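Local structure of Rubredoxin\:oxygen oxidoreductase (Desulfovibrio gigas, 1E5D) at residues His146-Val152 with Ser163-Phe167; Met190-Tyr194 with Lys242-Ala247; Asp260-Thr266 with Gly310-His314. The protein reduces dioxygen to water in a four-electron reaction, using a diiron centre and FMN. All blocks are in the same frame, centred on the assembly; numbering follows the deposited sequence.

Interaction 1. Residues His146-Val152 with Ser163-Phe167; sequences HWPDSMV and SNDIF. With FEO (mu-oxo-diiron), chain D; FMN (flavin mononucleotide), chain F.
A cis peptide bond precedes His146, whose ring (chi1 p) reaches a metal shared with Asp165. His146 NE2 binds FEO FE2 at 2.1 Å; Asp165 (chi1 m) bridges both irons, with Asp165 OD2 1.9 Å from FE2 and OD1 2.0 Å from FE1. His79, Glu81, Asp83 and His226 supply the other protein ligands; a water also binds FE1. The segments lie on antiparallel hairpin strands 151-155 and 160-164, Val152 opposite Ser163 (CA-CA 4.7 Å), His146 and Asp165 7.7 Å apart by CA. A type I turn spans Trp147-Ser150, a type II' turn Ser163-Ile166 (Asn164 phi/psi 51/-136). Asn164 ND2 donates to Met151 O (3.0 Å) and Ser150 OG (3.2 Å), which also bonds to Leu145; Asn164 OD1 accepts from a water (2.6 Å) that accepts from His146 N (3.1 Å). Val152 CG1 packs on Ile166 CD1 (3.7 Å). Trp147 NE1 lies 3.2 Å from C9 of the second subunit's FMN. Metal-binding loops at strand ends, with a bridging aspartate, typify the metallo-beta-lactamase fold of flavodiiron proteins.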
loop_
_atom_site.group_PDB
_atom_site.type_symbol
_atom_site.label_atom_id
_atom_site.label_comp_id
_atom_site.label_asym_id
_atom_site.label_seq_id
_atom_site.Cartn_x
_atom_site.Cartn_y
_atom_site.Cartn_z
ATOM N N HIS A 146 18.148 -8.346 -14.800
ATOM C CA HIS A 146 16.837 -7.737 -14.932
ATOM C C HIS A 146 16.908 -6.287 -15.381
ATOM O O HIS A 146 15.897 -5.591 -15.416
ATOM C CB HIS A 146 16.118 -7.798 -13.578
ATOM C CG HIS A 146 16.893 -7.025 -12.551
ATOM N ND1 HIS A 146 16.611 -5.728 -12.201
ATOM C CD2 HIS A 146 17.957 -7.393 -11.809
ATOM C CE1 HIS A 146 17.470 -5.329 -11.276
ATOM N NE2 HIS A 146 18.300 -6.323 -11.020
ATOM N N TRP A 147 18.090 -5.805 -15.733
ATOM C CA TRP A 147 18.257 -4.474 -16.316
ATOM C C TRP A 147 18.881 -4.590 -17.708
ATOM O O TRP A 147 19.448 -5.619 -18.074
ATOM C CB TRP A 147 19.135 -3.592 -15.440
ATOM C CG TRP A 147 18.471 -2.901 -14.300
ATOM C CD1 TRP A 147 17.222 -3.121 -13.794
ATOM C CD2 TRP A 147 19.047 -1.852 -13.506
ATOM N NE1 TRP A 147 16.977 -2.275 -12.735
ATOM C CE2 TRP A 147 18.086 -1.486 -12.538
ATOM C CE3 TRP A 147 20.276 -1.193 -13.519
ATOM C CZ2 TRP A 147 18.329 -0.485 -11.598
ATOM C CZ3 TRP A 147 20.520 -0.200 -12.591
ATOM C CH2 TRP A 147 19.545 0.141 -11.643
ATOM N N PRO A 148 18.803 -3.547 -18.525
ATOM C CA PRO A 148 19.438 -3.605 -19.842
ATOM C C PRO A 148 20.937 -3.889 -19.779
ATOM O O PRO A 148 21.443 -4.503 -20.718
ATOM C CB PRO A 148 19.237 -2.197 -20.405
ATOM C CG PRO A 148 18.116 -1.613 -19.623
ATOM C CD PRO A 148 18.111 -2.276 -18.280
ATOM N N ASP A 149 21.645 -3.462 -18.745
ATOM C CA ASP A 149 23.096 -3.567 -18.674
ATOM C C ASP A 149 23.585 -4.954 -18.280
ATOM O O ASP A 149 24.769 -5.267 -18.396
ATOM C CB ASP A 149 23.660 -2.561 -17.663
ATOM C CG ASP A 149 22.905 -2.559 -16.346
ATOM O OD1 ASP A 149 23.193 -3.429 -15.498
ATOM O OD2 ASP A 149 22.023 -1.697 -16.151
ATOM N N SER A 150 22.674 -5.781 -17.794
ATOM C CA SER A 150 23.002 -7.117 -17.323
ATOM C C SER A 150 23.816 -7.939 -18.313
ATOM O O SER A 150 23.500 -8.074 -19.498
ATOM C CB SER A 150 21.696 -7.856 -16.991
ATOM O OG SER A 150 21.950 -9.188 -16.586
ATOM N N MET A 151 24.888 -8.534 -17.806
ATOM C CA MET A 151 25.696 -9.485 -18.544
ATOM C C MET A 151 26.305 -10.492 -17.579
ATOM O O MET A 151 26.406 -10.210 -16.388
ATOM C CB MET A 151 26.808 -8.789 -19.326
ATOM C CG MET A 151 28.042 -8.570 -18.465
ATOM S SD MET A 151 29.404 -7.838 -19.390
ATOM C CE MET A 151 30.464 -7.329 -18.043
ATOM N N VAL A 152 26.701 -11.661 -18.074
ATOM C CA VAL A 152 27.267 -12.648 -17.150
ATOM C C VAL A 152 28.656 -13.057 -17.615
ATOM O O VAL A 152 29.041 -12.772 -18.752
ATOM C CB VAL A 152 26.337 -13.862 -17.014
ATOM C CG1 VAL A 152 24.919 -13.398 -16.689
ATOM C CG2 VAL A 152 26.337 -14.698 -18.285
ATOM N N SER A 163 27.028 -14.803 -12.523
ATOM C CA SER A 163 25.756 -14.428 -13.103
ATOM C C SER A 163 25.056 -13.181 -12.589
ATOM O O SER A 163 23.866 -13.009 -12.909
ATOM C CB SER A 163 24.749 -15.589 -12.880
ATOM O OG SER A 163 24.820 -15.967 -11.517
ATOM N N ASN A 164 25.695 -12.309 -11.838
ATOM C CA ASN A 164 25.048 -11.140 -11.236
ATOM C C ASN A 164 23.780 -11.564 -10.494
ATOM O O ASN A 164 23.838 -12.518 -9.713
ATOM C CB ASN A 164 24.831 -10.026 -12.236
ATOM C CG ASN A 164 23.743 -10.012 -13.263
ATOM O OD1 ASN A 164 22.589 -9.714 -12.917
ATOM N ND2 ASN A 164 24.052 -10.308 -14.517
ATOM N N ASP A 165 22.667 -10.865 -10.620
ATOM C CA ASP A 165 21.475 -11.188 -9.856
ATOM C C ASP A 165 20.849 -12.511 -10.275
ATOM O O ASP A 165 20.115 -13.144 -9.518
ATOM C CB ASP A 165 20.440 -10.069 -10.029
ATOM C CG ASP A 165 20.782 -8.806 -9.273
ATOM O OD1 ASP A 165 21.363 -8.892 -8.171
ATOM O OD2 ASP A 165 20.466 -7.701 -9.782
ATOM N N ILE A 166 21.096 -12.956 -11.504
ATOM C CA ILE A 166 20.474 -14.184 -11.998
ATOM C C ILE A 166 20.872 -15.376 -11.137
ATOM O O ILE A 166 22.062 -15.592 -10.872
ATOM C CB ILE A 166 20.867 -14.409 -13.473
ATOM C CG1 ILE A 166 20.656 -13.148 -14.320
ATOM C CG2 ILE A 166 20.169 -15.603 -14.099
ATOM C CD1 ILE A 166 21.357 -13.189 -15.660
ATOM N N PHE A 167 19.866 -16.132 -10.716
ATOM C CA PHE A 167 20.037 -17.324 -9.897
ATOM C C PHE A 167 20.256 -16.929 -8.441
ATOM O O PHE A 167 20.421 -17.775 -7.563
ATOM C CB PHE A 167 21.201 -18.205 -10.373
ATOM C CG PHE A 167 20.996 -18.676 -11.807
ATOM C CD1 PHE A 167 19.882 -19.438 -12.130
ATOM C CD2 PHE A 167 21.904 -18.356 -12.801
ATOM C CE1 PHE A 167 19.673 -19.871 -13.426
ATOM C CE2 PHE A 167 21.697 -18.783 -14.099
ATOM C CZ PHE A 167 20.582 -19.538 -14.412
HETATM FE FE1 FEO D . 21.298 -7.299 -6.877
HETATM FE FE2 FEO D . 19.678 -5.960 -9.500
HETATM O O FEO D . 21.150 -5.818 -7.798
HETATM N N1 FMN F . 13.585 1.615 -15.001
HETATM C C2 FMN F . 12.669 1.949 -15.903
HETATM O O2 FMN F . 12.828 2.867 -16.659
HETATM N N3 FMN F . 11.604 1.067 -16.214
HETATM C C4 FMN F . 11.326 -0.022 -15.420
HETATM O O4 FMN F . 10.284 -0.604 -15.634
HETATM C C4A FMN F . 12.122 -0.162 -14.208
HETATM N N5 FMN F . 11.970 -1.249 -13.413
HETATM C C5A FMN F . 12.794 -1.372 -12.334
HETATM C C6 FMN F . 12.438 -2.306 -11.330
HETATM C C7 FMN F . 13.323 -2.598 -10.317
HETATM C C7M FMN F . 13.062 -3.730 -9.357
HETATM C C8 FMN F . 14.436 -1.725 -10.066
HETATM C C8M FMN F . 15.447 -2.052 -8.997
HETATM C C9 FMN F . 14.747 -0.733 -11.003
HETATM C C9A FMN F . 13.852 -0.473 -12.045
HETATM N N10 FMN F . 14.055 0.596 -12.969
HETATM C C10 FMN F . 13.211 0.790 -13.986
HETATM C "C1'" FMN F . 15.228 1.482 -12.767
HETATM C "C2'" FMN F . 14.939 2.594 -11.733
HETATM O "O2'" FMN F . 13.862 3.389 -12.224
HETATM C "C3'" FMN F . 16.181 3.462 -11.632
HETATM O "O3'" FMN F . 17.181 2.704 -10.950
HETATM C "C4'" FMN F . 15.883 4.714 -10.791
HETATM O "O4'" FMN F . 17.025 5.583 -10.761
HETATM C "C5'" FMN F . 15.576 4.238 -9.378
HETATM O "O5'" FMN F . 15.167 5.492 -8.535
HETATM P P FMN F . 15.245 5.511 -7.024
HETATM O O1P FMN F . 14.459 6.764 -6.620
HETATM O O2P FMN F . 14.885 4.296 -6.453
HETATM O O3P FMN F . 16.628 5.744 -6.618
HETATM O O HOH W 1 20.846 -7.851 -13.368
HETATM O O HOH W 2 23.706 -7.076 -7.135
#

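Interaction 2. Residues Met190-Tyr194 with Lys242-Ala247; sequences MREYY and KYVEYA. With OXY (oxygen molecule), chain E.
Two helical segments, 190-194 and 242-247, pack with their axes 10.7 Å apart at closest approach and a signed crossing angle of -47° between N-to-C directions. Arg191 and Tyr246 set the register, CA to CA 7.0 Å. The CA-to-CB bonds of Met190, Tyr194, Lys242 and Tyr246 point toward the partner helix. Tyr194 (chi1 t) packs against both Tyr243 and Tyr246: its edge meets the face of Tyr243 in a T-shaped pair (centroids 5.0 Å, planes 76°), and Tyr246 CB lies over the face of the Tyr194 ring, 3.6 Å from its centroid, as a CH-pi contact. The three tyrosines form an aromatic cluster between helix 183-198 and helix 233-248 of the diiron part of the chain, and helix 202-214 packs against Tyr243 and Ala247. Tyr246 (chi1 m) receives Arg191 CA over its ring, 4.1 Å from the centroid, and Arg191 NH1 lies 3.2 Å from Tyr246 CE1, which sits over one guanidinium face. Polar partners lie outside the pair: Tyr194 OH bonds to Thr205, Tyr243 OH to Phe167 N, and Tyr246 OH to Glu187, which also forms a salt bridge with Arg191. A water joins the helices, donating to Met190 O (3.0 Å) and accepting from Tyr243 OH (2.5 Å). Tyr193 (chi1 t) reaches the oxygen pocket, where Tyr193 OH donates a weak hydrogen bond to O1 of the bound oxygen molecule at 3.3 Å.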
loop_
_atom_site.group_PDB
_atom_site.type_symbol
_atom_site.label_atom_id
_atom_site.label_comp_id
_atom_site.label_asym_id
_atom_site.label_seq_id
_atom_site.Cartn_x
_atom_site.Cartn_y
_atom_site.Cartn_z
ATOM N N MET A 190 14.646 -19.073 -4.134
ATOM C CA MET A 190 14.929 -18.777 -5.538
ATOM C C MET A 190 13.693 -18.236 -6.243
ATOM O O MET A 190 13.746 -17.274 -7.004
ATOM C CB MET A 190 15.411 -20.029 -6.252
ATOM C CG MET A 190 16.837 -20.415 -5.872
ATOM S SD MET A 190 17.187 -22.049 -6.568
ATOM C CE MET A 190 17.042 -21.640 -8.311
ATOM N N ARG A 191 12.587 -18.906 -5.953
ATOM C CA ARG A 191 11.318 -18.515 -6.565
ATOM C C ARG A 191 10.928 -17.138 -6.042
ATOM O O ARG A 191 10.519 -16.274 -6.821
ATOM C CB ARG A 191 10.269 -19.581 -6.288
ATOM C CG ARG A 191 8.814 -19.171 -6.391
ATOM C CD ARG A 191 7.885 -20.388 -6.378
ATOM N NE ARG A 191 7.415 -20.687 -7.734
ATOM C CZ ARG A 191 7.657 -21.815 -8.384
ATOM N NH1 ARG A 191 8.367 -22.772 -7.799
ATOM N NH2 ARG A 191 7.186 -21.982 -9.611
ATOM N N GLU A 192 11.082 -16.937 -4.729
ATOM C CA GLU A 192 10.694 -15.645 -4.167
ATOM C C GLU A 192 11.489 -14.541 -4.850
ATOM O O GLU A 192 10.994 -13.468 -5.164
ATOM C CB GLU A 192 10.909 -15.597 -2.660
ATOM C CG GLU A 192 9.975 -16.521 -1.891
ATOM C CD GLU A 192 10.068 -16.311 -0.389
ATOM O OE1 GLU A 192 11.047 -15.655 0.035
ATOM O OE2 GLU A 192 9.166 -16.796 0.333
ATOM N N TYR A 193 12.761 -14.861 -5.076
ATOM C CA TYR A 193 13.605 -13.908 -5.781
ATOM C C TYR A 193 13.131 -13.748 -7.220
ATOM O O TYR A 193 12.901 -12.629 -7.688
ATOM C CB TYR A 193 15.075 -14.348 -5.721
ATOM C CG TYR A 193 15.936 -13.257 -6.330
ATOM C CD1 TYR A 193 16.286 -12.147 -5.578
ATOM C CD2 TYR A 193 16.377 -13.338 -7.644
ATOM C CE1 TYR A 193 17.066 -11.147 -6.126
ATOM C CE2 TYR A 193 17.158 -12.338 -8.199
ATOM C CZ TYR A 193 17.497 -11.249 -7.432
ATOM O OH TYR A 193 18.270 -10.244 -7.967
ATOM N N TYR A 194 12.963 -14.855 -7.945
ATOM C CA TYR A 194 12.513 -14.753 -9.327
ATOM C C TYR A 194 11.188 -14.000 -9.428
ATOM O O TYR A 194 11.047 -13.090 -10.247
ATOM C CB TYR A 194 12.336 -16.134 -9.993
ATOM C CG TYR A 194 12.116 -16.028 -11.488
ATOM C CD1 TYR A 194 13.210 -16.013 -12.346
ATOM C CD2 TYR A 194 10.850 -15.940 -12.057
ATOM C CE1 TYR A 194 13.037 -15.914 -13.714
ATOM C CE2 TYR A 194 10.667 -15.839 -13.420
ATOM C CZ TYR A 194 11.767 -15.828 -14.249
ATOM O OH TYR A 194 11.610 -15.727 -15.613
ATOM N N LYS A 242 14.974 -24.869 -12.817
ATOM C CA LYS A 242 14.039 -24.024 -12.095
ATOM C C LYS A 242 13.746 -22.713 -12.807
ATOM O O LYS A 242 12.577 -22.347 -12.923
ATOM C CB LYS A 242 14.613 -23.777 -10.691
ATOM C CG LYS A 242 14.324 -24.973 -9.783
ATOM C CD LYS A 242 12.892 -24.893 -9.264
ATOM C CE LYS A 242 12.228 -26.258 -9.255
ATOM N NZ LYS A 242 10.861 -26.216 -8.662
ATOM N N TYR A 243 14.780 -22.020 -13.280
ATOM C CA TYR A 243 14.548 -20.741 -13.946
ATOM C C TYR A 243 13.633 -20.925 -15.147
ATOM O O TYR A 243 12.744 -20.111 -15.391
ATOM C CB TYR A 243 15.869 -20.072 -14.368
ATOM C CG TYR A 243 16.207 -18.985 -13.367
ATOM C CD1 TYR A 243 16.142 -19.309 -12.012
ATOM C CD2 TYR A 243 16.565 -17.701 -13.731
ATOM C CE1 TYR A 243 16.438 -18.365 -11.050
ATOM C CE2 TYR A 243 16.858 -16.753 -12.760
ATOM C CZ TYR A 243 16.791 -17.091 -11.423
ATOM O OH TYR A 243 17.077 -16.163 -10.440
ATOM N N VAL A 244 13.878 -22.016 -15.873
ATOM C CA VAL A 244 13.015 -22.356 -17.001
ATOM C C VAL A 244 11.586 -22.561 -16.515
ATOM O O VAL A 244 10.629 -22.014 -17.037
ATOM C CB VAL A 244 13.515 -23.616 -17.725
ATOM C CG1 VAL A 244 12.516 -24.054 -18.789
ATOM C CG2 VAL A 244 14.883 -23.369 -18.340
ATOM N N GLU A 245 11.435 -23.368 -15.479
ATOM C CA GLU A 245 10.144 -23.565 -14.833
ATOM C C GLU A 245 9.557 -22.250 -14.337
ATOM O O GLU A 245 8.376 -21.955 -14.543
ATOM C CB GLU A 245 10.312 -24.537 -13.670
ATOM C CG GLU A 245 9.049 -24.857 -12.892
ATOM C CD GLU A 245 9.340 -25.873 -11.795
ATOM O OE1 GLU A 245 10.323 -26.631 -11.969
ATOM O OE2 GLU A 245 8.598 -25.905 -10.791
ATOM N N TYR A 246 10.372 -21.434 -13.662
ATOM C CA TYR A 246 9.843 -20.151 -13.209
ATOM C C TYR A 246 9.349 -19.333 -14.399
ATOM O O TYR A 246 8.261 -18.765 -14.332
ATOM C CB TYR A 246 10.877 -19.334 -12.421
ATOM C CG TYR A 246 11.361 -20.022 -11.163
ATOM C CD1 TYR A 246 10.540 -20.954 -10.533
ATOM C CD2 TYR A 246 12.607 -19.762 -10.610
ATOM C CE1 TYR A 246 10.944 -21.605 -9.382
ATOM C CE2 TYR A 246 13.017 -20.413 -9.460
ATOM C CZ TYR A 246 12.184 -21.330 -8.853
ATOM O OH TYR A 246 12.562 -21.995 -7.710
ATOM N N ALA A 247 10.138 -19.263 -15.466
ATOM C CA ALA A 247 9.765 -18.418 -16.596
ATOM C C ALA A 247 8.559 -18.969 -17.346
ATOM O O ALA A 247 7.834 -18.208 -17.997
ATOM C CB ALA A 247 10.938 -18.259 -17.558
HETATM O O1 OXY E . 18.727 -7.086 -7.202
HETATM O O2 OXY E . 17.721 -6.436 -7.130
HETATM O O HOH W 3 16.461 -16.922 -8.112
HETATM O O HOH W 4 6.561 -20.208 -11.971
#

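Interaction 3. Residues Asp260-Thr266 with Gly310-His314; sequences DSMWHST and GSPTH. With FMN (flavin mononucleotide), chain C.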
loop_
_atom_site.group_PDB
_atom_site.type_symbol
_atom_site.label_atom_id
_atom_site.label_comp_id
_atom_site.label_asym_id
_atom_site.label_seq_id
_atom_site.Cartn_x
_atom_site.Cartn_y
_atom_site.Cartn_z
ATOM N N ASP A 260 -8.879 -7.176 0.867
ATOM C CA ASP A 260 -8.866 -6.331 2.047
ATOM C C ASP A 260 -10.323 -6.029 2.383
ATOM O O ASP A 260 -11.227 -6.312 1.592
ATOM C CB ASP A 260 -8.045 -5.071 1.850
ATOM C CG ASP A 260 -7.603 -4.465 3.168
ATOM O OD1 ASP A 260 -8.003 -4.995 4.228
ATOM O OD2 ASP A 260 -6.871 -3.462 3.151
ATOM N N SER A 261 -10.566 -5.487 3.566
ATOM C CA SER A 261 -11.950 -5.321 4.016
ATOM C C SER A 261 -12.010 -4.352 5.180
ATOM O O SER A 261 -11.034 -4.224 5.926
ATOM C CB SER A 261 -12.500 -6.685 4.413
ATOM O OG SER A 261 -13.842 -6.581 4.853
ATOM N N MET A 262 -13.128 -3.655 5.357
ATOM C CA MET A 262 -13.215 -2.785 6.533
ATOM C C MET A 262 -14.102 -3.429 7.591
ATOM O O MET A 262 -13.706 -3.465 8.753
ATOM C CB MET A 262 -13.730 -1.386 6.181
ATOM C CG MET A 262 -12.962 -0.762 5.027
ATOM S SD MET A 262 -13.769 0.680 4.316
ATOM C CE MET A 262 -14.863 -0.107 3.126
ATOM N N TRP A 263 -15.262 -3.920 7.184
ATOM C CA TRP A 263 -16.253 -4.452 8.122
ATOM C C TRP A 263 -16.491 -5.943 7.942
ATOM O O TRP A 263 -17.499 -6.508 8.355
ATOM C CB TRP A 263 -17.572 -3.658 8.005
ATOM C CG TRP A 263 -17.369 -2.298 8.623
ATOM C CD1 TRP A 263 -17.209 -1.104 7.979
ATOM C CD2 TRP A 263 -17.299 -2.025 10.026
ATOM N NE1 TRP A 263 -17.045 -0.098 8.912
ATOM C CE2 TRP A 263 -17.096 -0.636 10.171
ATOM C CE3 TRP A 263 -17.387 -2.820 11.173
ATOM C CZ2 TRP A 263 -16.981 -0.023 11.418
ATOM C CZ3 TRP A 263 -17.274 -2.209 12.405
ATOM C CH2 TRP A 263 -17.074 -0.827 12.521
ATOM N N HIS A 264 -15.522 -6.612 7.332
ATOM C CA HIS A 264 -15.466 -8.058 7.258
ATOM C C HIS A 264 -16.439 -8.722 6.317
ATOM O O HIS A 264 -16.422 -9.959 6.279
ATOM C CB HIS A 264 -15.697 -8.643 8.682
ATOM C CG HIS A 264 -14.585 -8.108 9.539
ATOM N ND1 HIS A 264 -13.277 -8.491 9.341
ATOM C CD2 HIS A 264 -14.591 -7.198 10.535
ATOM C CE1 HIS A 264 -12.517 -7.855 10.209
ATOM N NE2 HIS A 264 -13.287 -7.071 10.944
ATOM N N SER A 265 -17.268 -7.998 5.570
ATOM C CA SER A 265 -18.152 -8.786 4.693
ATOM C C SER A 265 -17.337 -9.328 3.532
ATOM O O SER A 265 -17.504 -10.472 3.097
ATOM C CB SER A 265 -19.337 -7.968 4.200
ATOM O OG SER A 265 -20.199 -7.589 5.258
ATOM N N THR A 266 -16.421 -8.509 3.004
ATOM C CA THR A 266 -15.578 -9.047 1.930
ATOM C C THR A 266 -14.729 -10.183 2.480
ATOM O O THR A 266 -14.334 -11.114 1.775
ATOM C CB THR A 266 -14.700 -7.961 1.300
ATOM O OG1 THR A 266 -15.550 -6.921 0.795
ATOM C CG2 THR A 266 -13.923 -8.510 0.113
ATOM N N GLY A 310 -10.487 -9.629 -3.845
ATOM C CA GLY A 310 -11.713 -9.120 -3.241
ATOM C C GLY A 310 -11.454 -7.754 -2.636
ATOM O O GLY A 310 -10.426 -7.544 -1.993
ATOM N N SER A 311 -12.389 -6.839 -2.841
ATOM C CA SER A 311 -12.354 -5.565 -2.142
ATOM C C SER A 311 -13.766 -4.997 -2.030
ATOM O O SER A 311 -14.582 -5.097 -2.941
ATOM C CB SER A 311 -11.451 -4.552 -2.837
ATOM O OG SER A 311 -11.612 -3.274 -2.245
ATOM N N PRO A 312 -14.046 -4.390 -0.890
ATOM C CA PRO A 312 -15.310 -3.660 -0.775
ATOM C C PRO A 312 -15.195 -2.380 -1.581
ATOM O O PRO A 312 -14.104 -1.964 -1.962
ATOM C CB PRO A 312 -15.386 -3.354 0.719
ATOM C CG PRO A 312 -13.959 -3.294 1.158
ATOM C CD PRO A 312 -13.244 -4.339 0.334
ATOM N N THR A 313 -16.300 -1.701 -1.869
ATOM C CA THR A 313 -16.117 -0.411 -2.538
ATOM C C THR A 313 -15.786 0.671 -1.522
ATOM O O THR A 313 -16.514 0.953 -0.575
ATOM C CB THR A 313 -17.370 -0.008 -3.332
ATOM O OG1 THR A 313 -17.590 -1.018 -4.324
ATOM C CG2 THR A 313 -17.120 1.306 -4.046
ATOM N N HIS A 314 -14.637 1.311 -1.727
ATOM C CA HIS A 314 -14.250 2.397 -0.838
ATOM C C HIS A 314 -14.123 3.669 -1.667
ATOM O O HIS A 314 -13.257 3.711 -2.536
ATOM C CB HIS A 314 -12.940 2.075 -0.121
ATOM C CG HIS A 314 -12.489 3.136 0.832
ATOM N ND1 HIS A 314 -11.386 3.928 0.617
ATOM C CD2 HIS A 314 -13.004 3.545 2.016
ATOM C CE1 HIS A 314 -11.239 4.770 1.622
ATOM N NE2 HIS A 314 -12.211 4.561 2.496
HETATM N N1 FMN C . -19.978 1.732 -0.743
HETATM C C2 FMN C . -20.245 2.175 -1.963
HETATM O O2 FMN C . -21.140 1.731 -2.632
HETATM N N3 FMN C . -19.475 3.205 -2.566
HETATM C C4 FMN C . -18.686 4.030 -1.786
HETATM O O4 FMN C . -18.025 4.879 -2.355
HETATM C C4A FMN C . -18.426 3.578 -0.427
HETATM N N5 FMN C . -17.397 4.097 0.281
HETATM C C5A FMN C . -17.416 3.858 1.635
HETATM C C6 FMN C . -16.427 4.495 2.426
HETATM C C7 FMN C . -16.209 4.121 3.731
HETATM C C7M FMN C . -14.973 4.598 4.444
HETATM C C8 FMN C . -16.974 3.030 4.303
HETATM C C8M FMN C . -16.907 2.759 5.788
HETATM C C9 FMN C . -18.081 2.540 3.593
HETATM C C9A FMN C . -18.162 2.799 2.223
HETATM N N10 FMN C . -18.998 2.053 1.336
HETATM C C10 FMN C . -19.192 2.452 0.084
HETATM C "C1'" FMN C . -19.826 0.980 1.937
HETATM C "C2'" FMN C . -19.022 -0.340 2.053
HETATM O "O2'" FMN C . -18.615 -0.780 0.763
HETATM C "C3'" FMN C . -19.982 -1.342 2.675
HETATM O "O3'" FMN C . -20.012 -1.050 4.070
HETATM C "C4'" FMN C . -19.487 -2.778 2.480
HETATM O "O4'" FMN C . -20.399 -3.695 3.105
HETATM C "C5'" FMN C . -18.110 -2.866 3.099
HETATM O "O5'" FMN C . -17.573 -4.333 2.942
HETATM P P FMN C . -16.559 -4.910 3.923
HETATM O O1P FMN C . -15.887 -6.076 3.195
HETATM O O2P FMN C . -15.695 -3.938 4.425
HETATM O O3P FMN C . -17.262 -5.443 5.085
#
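Gly310 ends strand 306-310 and accepts the one direct hydrogen bond between the segments, from Asp260 N to Gly310 O (3.3 Å). Thr266 CG2 lies 3.8 Å from Gly310 C, and a CB on Gly310 would come tightly against that methyl. Ser311 turns away, its OG bonding to Pro312 O at 2.8 Å. Pro312 CD makes a close contact with the carbonyl Asp260 O (3.1 Å), while Pro312 CG meets Met262 CE in apolar contact at 3.9 Å. Thr313 O accepts from FMN O2' at 3.0 Å, while the Thr313 hydroxyl bonds to Ser351. His314 brings CD2 to 3.8 Å from Met262 SD, an oblique sulfur-aromatic contact, and to 3.3 Å from FMN C7M.

Across from this loop, residues 261-266 wrap the phosphate as in flavodoxins. Met262 N and Trp263 N bond to FMN O2P, Ser265 N to O3P (2.6 Å), and Ser261 OG, Thr266 N and Thr266 OG1 to O1P. The chemistry is thus divided: amides and hydroxyls in loop 261-264 and the first turn of helix 265-279 stabilise the phosphate through hydrogen bonds, without a cationic side chain from either segment, while residues 312-314 line the ribityl chain and flavin.

The three contacts follow one another along the chain, each closing before the next opens. Interactions 1 and 2, with centres 14 Å apart, belong to the diiron part and touch: Tyr243 OH lies 2.8 Å from Phe167 N, a probable hydrogen bond, and Tyr193 OH packs 3.0 Å from Asp165 CB. Interaction 3 sits in the flavodoxin domain, at the C-terminal ends of neighbouring strands 254-259 and 306-310 of its parallel sheet, its centre 40 Å from that of interaction 1 and 33 Å from that of interaction 2. The flavin and diiron centre of one chain are too far apart for efficient direct transfer. The dimer offers a shorter route: each flavin lies beside the other subunit's diiron site, consistent with transfer between subunits.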